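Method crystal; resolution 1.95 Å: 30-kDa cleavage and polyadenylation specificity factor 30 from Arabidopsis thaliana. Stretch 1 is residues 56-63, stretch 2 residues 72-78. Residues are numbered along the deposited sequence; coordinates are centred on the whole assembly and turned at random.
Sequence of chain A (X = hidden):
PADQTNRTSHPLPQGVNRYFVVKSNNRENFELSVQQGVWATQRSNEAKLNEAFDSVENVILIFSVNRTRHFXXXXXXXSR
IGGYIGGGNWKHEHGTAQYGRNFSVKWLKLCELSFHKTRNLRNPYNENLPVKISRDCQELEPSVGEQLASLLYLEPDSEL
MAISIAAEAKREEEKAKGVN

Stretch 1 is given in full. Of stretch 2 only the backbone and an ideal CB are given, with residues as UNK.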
# COMPACT_ATOMS: atom_id res chain seq x y z
N VAL A 56 -16.22 2.39 -0.09
CA VAL A 56 -15.97 2.09 1.35
C VAL A 56 -15.17 3.19 1.94
O VAL A 56 -14.52 3.92 1.21
CB VAL A 56 -15.18 0.75 1.57
CG1 VAL A 56 -15.98 -0.45 1.13
CG2 VAL A 56 -13.87 0.75 0.83
N GLU A 57 -15.07 3.21 3.25
CA GLU A 57 -14.36 4.29 3.98
C GLU A 57 -12.82 4.22 3.83
O GLU A 57 -12.10 5.26 3.88
CB GLU A 57 -14.82 4.29 5.45
CG GLU A 57 -14.28 5.39 6.37
CD GLU A 57 -14.47 6.82 5.85
OE1 GLU A 57 -15.32 7.09 4.96
OE2 GLU A 57 -13.75 7.73 6.35
N ASN A 58 -12.30 3.00 3.67
CA ASN A 58 -10.87 2.77 3.59
C ASN A 58 -10.49 1.71 2.58
O ASN A 58 -10.96 0.57 2.64
CB ASN A 58 -10.35 2.25 4.93
CG ASN A 58 -10.66 3.16 6.06
OD1 ASN A 58 -10.08 4.21 6.17
ND2 ASN A 58 -11.48 2.71 6.95
N VAL A 59 -9.66 2.11 1.64
CA VAL A 59 -9.06 1.23 0.71
C VAL A 59 -7.64 1.10 1.17
O VAL A 59 -6.86 2.11 1.30
CB VAL A 59 -9.13 1.82 -0.71
CG1 VAL A 59 -8.37 0.94 -1.70
CG2 VAL A 59 -10.57 1.96 -1.11
N ILE A 60 -7.33 -0.14 1.52
CA ILE A 60 -6.02 -0.51 2.01
C ILE A 60 -5.20 -1.18 0.90
O ILE A 60 -5.60 -2.20 0.34
CB ILE A 60 -6.14 -1.43 3.26
CG1 ILE A 60 -7.03 -0.74 4.31
CG2 ILE A 60 -4.73 -1.75 3.83
CD1 ILE A 60 -6.57 0.66 4.70
N LEU A 61 -4.06 -0.57 0.59
CA LEU A 61 -3.12 -1.03 -0.47
C LEU A 61 -1.94 -1.70 0.19
O LEU A 61 -1.16 -1.06 0.85
CB LEU A 61 -2.64 0.19 -1.24
CG LEU A 61 -3.78 1.08 -1.80
CD1 LEU A 61 -3.20 2.25 -2.52
CD2 LEU A 61 -4.67 0.30 -2.77
N ILE A 62 -1.80 -3.00 -0.02
CA ILE A 62 -0.73 -3.79 0.48
C ILE A 62 0.33 -3.93 -0.60
O ILE A 62 0.12 -4.63 -1.59
CB ILE A 62 -1.27 -5.18 0.90
CG1 ILE A 62 -2.32 -5.02 2.00
CG2 ILE A 62 -0.15 -6.11 1.36
CD1 ILE A 62 -3.10 -6.32 2.36
N PHE A 63 1.50 -3.33 -0.37
CA PHE A 63 2.56 -3.21 -1.37
C PHE A 63 3.49 -4.34 -1.38
O PHE A 63 3.86 -4.87 -0.37
CB PHE A 63 3.41 -1.94 -1.17
CG PHE A 63 2.81 -0.74 -1.77
CD1 PHE A 63 1.56 -0.28 -1.32
CD2 PHE A 63 3.46 -0.04 -2.81
CE1 PHE A 63 0.98 0.87 -1.86
CE2 PHE A 63 2.87 1.09 -3.36
CZ PHE A 63 1.64 1.56 -2.89
N UNK A 72 5.98 -5.24 1.71
CA UNK A 72 6.69 -4.17 2.38
C UNK A 72 5.80 -3.25 3.22
O UNK A 72 6.28 -2.31 3.90
CB UNK A 72 7.44 -3.34 1.34
N UNK A 73 4.50 -3.44 3.21
CA UNK A 73 3.62 -2.58 4.05
C UNK A 73 2.27 -2.35 3.46
O UNK A 73 1.92 -3.01 2.44
CB UNK A 73 4.27 -1.22 4.29
N UNK A 74 1.54 -1.45 4.08
CA UNK A 74 0.21 -1.10 3.69
C UNK A 74 -0.03 0.40 3.91
O UNK A 74 0.57 1.02 4.79
CB UNK A 74 -0.81 -1.94 4.47
N UNK A 75 -0.81 0.96 2.98
CA UNK A 75 -1.21 2.38 2.93
C UNK A 75 -2.68 2.48 2.72
O UNK A 75 -3.29 1.57 2.21
CB UNK A 75 -0.47 3.14 1.82
N UNK A 76 -3.27 3.56 3.20
CA UNK A 76 -4.60 3.91 2.88
C UNK A 76 -4.58 4.82 1.63
O UNK A 76 -3.80 5.77 1.58
CB UNK A 76 -5.28 4.58 4.08
N UNK A 77 -5.43 4.53 0.66
CA UNK A 77 -5.66 5.43 -0.48
C UNK A 77 -6.38 6.67 0.07
O UNK A 77 -7.45 6.54 0.58
CB UNK A 77 -6.47 4.75 -1.58
N UNK A 78 -5.79 7.85 0.02
CA UNK A 78 -6.47 9.02 0.61
C UNK A 78 -6.96 10.05 -0.35
O UNK A 78 -7.54 11.01 0.11
CB UNK A 78 -5.53 9.72 1.59

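The two stretches run antiparallel as neighbouring strands, so each position of the second can be judged against the edge and faces of the first. At position 72 the CA-to-CB bond points sideways, and the ideal CB lies 4.2 Å from Phe63 O. The backbone is engaged, its N donating to Phe63 O at 3.0 Å, but stretch 1 offers little to a side chain here, and many types would suit. The residue is Gln72, whose amide makes its hydrogen bonds outside the two stretches.

Position 73 is decided by its backbone. Phi/psi of 149/-171° would jam a CB against the carbonyl O of the preceding residue, whereas no atom of stretch 1 comes within 5.5 Å of the ideal CB. Glycine is called for, and Gly73 is found; its O accepts a hydrogen bond from Phe63 N at 2.9 Å.

Position 74, paired with Ile62, points to the face that carries Ile60 and Ile62. Its ideal CB lies 4.0 Å from Ile60 CG2 and 4.2 Å from Ile62 CG1, an apolar setting suited to alanine, cysteine, valine or another small to medium side chain. Cys74 fills it, with CB 3.9 Å from Ile60 CG2 and chi1 in the p well.

Position 75 pairs with Leu61 on the opposite face. Two backbone hydrogen bonds hold it, Leu61 N to 75 O at 2.8 Å and 75 N to Leu61 O at 3.0 Å. The ideal CB is 4.6 Å from Phe63 CE1, so an apolar residue would fit, small ones easily. It is Ala75, whose methyl lies beside the Phe63 ring without reaching further.

Position 76 returns to the face of Ile60, its ideal CB 4.2 Å from Ile60 CD1. Farther along, Asn58 OD1 and Glu57 O present acceptors, with Asn58 OD1 5.3 Å from the ideal CB of position 76. A long side chain with an apolar stem and a donor at its tip would exploit both features; lysine or arginine are natural candidates, though shorter apolar residues could also pack on Ile60. Lys76 extends with chi1 to chi3 all t, and NZ donates to Asn58 OD1 at 2.7 Å.

At position 77 the CA-to-CB bond points toward stretch 1, and the ideal CB is 4.2 Å from Leu61 CD1. Leucine, isoleucine, valine or methionine would suit. Met77 packs its CB 4.0 Å from Val59 CB, while its extended end leads away; its N donates to Val59 O at 2.9 Å.

Position 78 points away with no partner within reach, leaving the choice open. It is Thr78.

Stretch 2 72-78: QGCAKMT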
# COMPACT_ATOMS: atom_id res chain seq x y z
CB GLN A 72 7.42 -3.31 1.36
CG GLN A 72 8.70 -3.86 0.82
CD GLN A 72 8.52 -4.94 -0.26
OE1 GLN A 72 7.60 -4.88 -1.05
NE2 GLN A 72 9.39 -5.91 -0.26
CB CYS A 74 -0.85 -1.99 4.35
SG CYS A 74 -1.11 -1.79 6.11
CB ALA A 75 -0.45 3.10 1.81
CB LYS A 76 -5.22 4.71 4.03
CG LYS A 76 -6.63 5.14 3.76
CD LYS A 76 -7.13 5.91 4.95
CE LYS A 76 -8.14 6.93 4.56
NZ LYS A 76 -9.48 6.32 4.54
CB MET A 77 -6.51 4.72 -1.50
CG MET A 77 -6.74 5.46 -2.79
SD MET A 77 -7.72 4.46 -3.90
CE MET A 77 -7.90 5.64 -5.26
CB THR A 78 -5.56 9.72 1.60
OG1 THR A 78 -4.33 9.98 0.98
CG2 THR A 78 -5.24 8.78 2.76
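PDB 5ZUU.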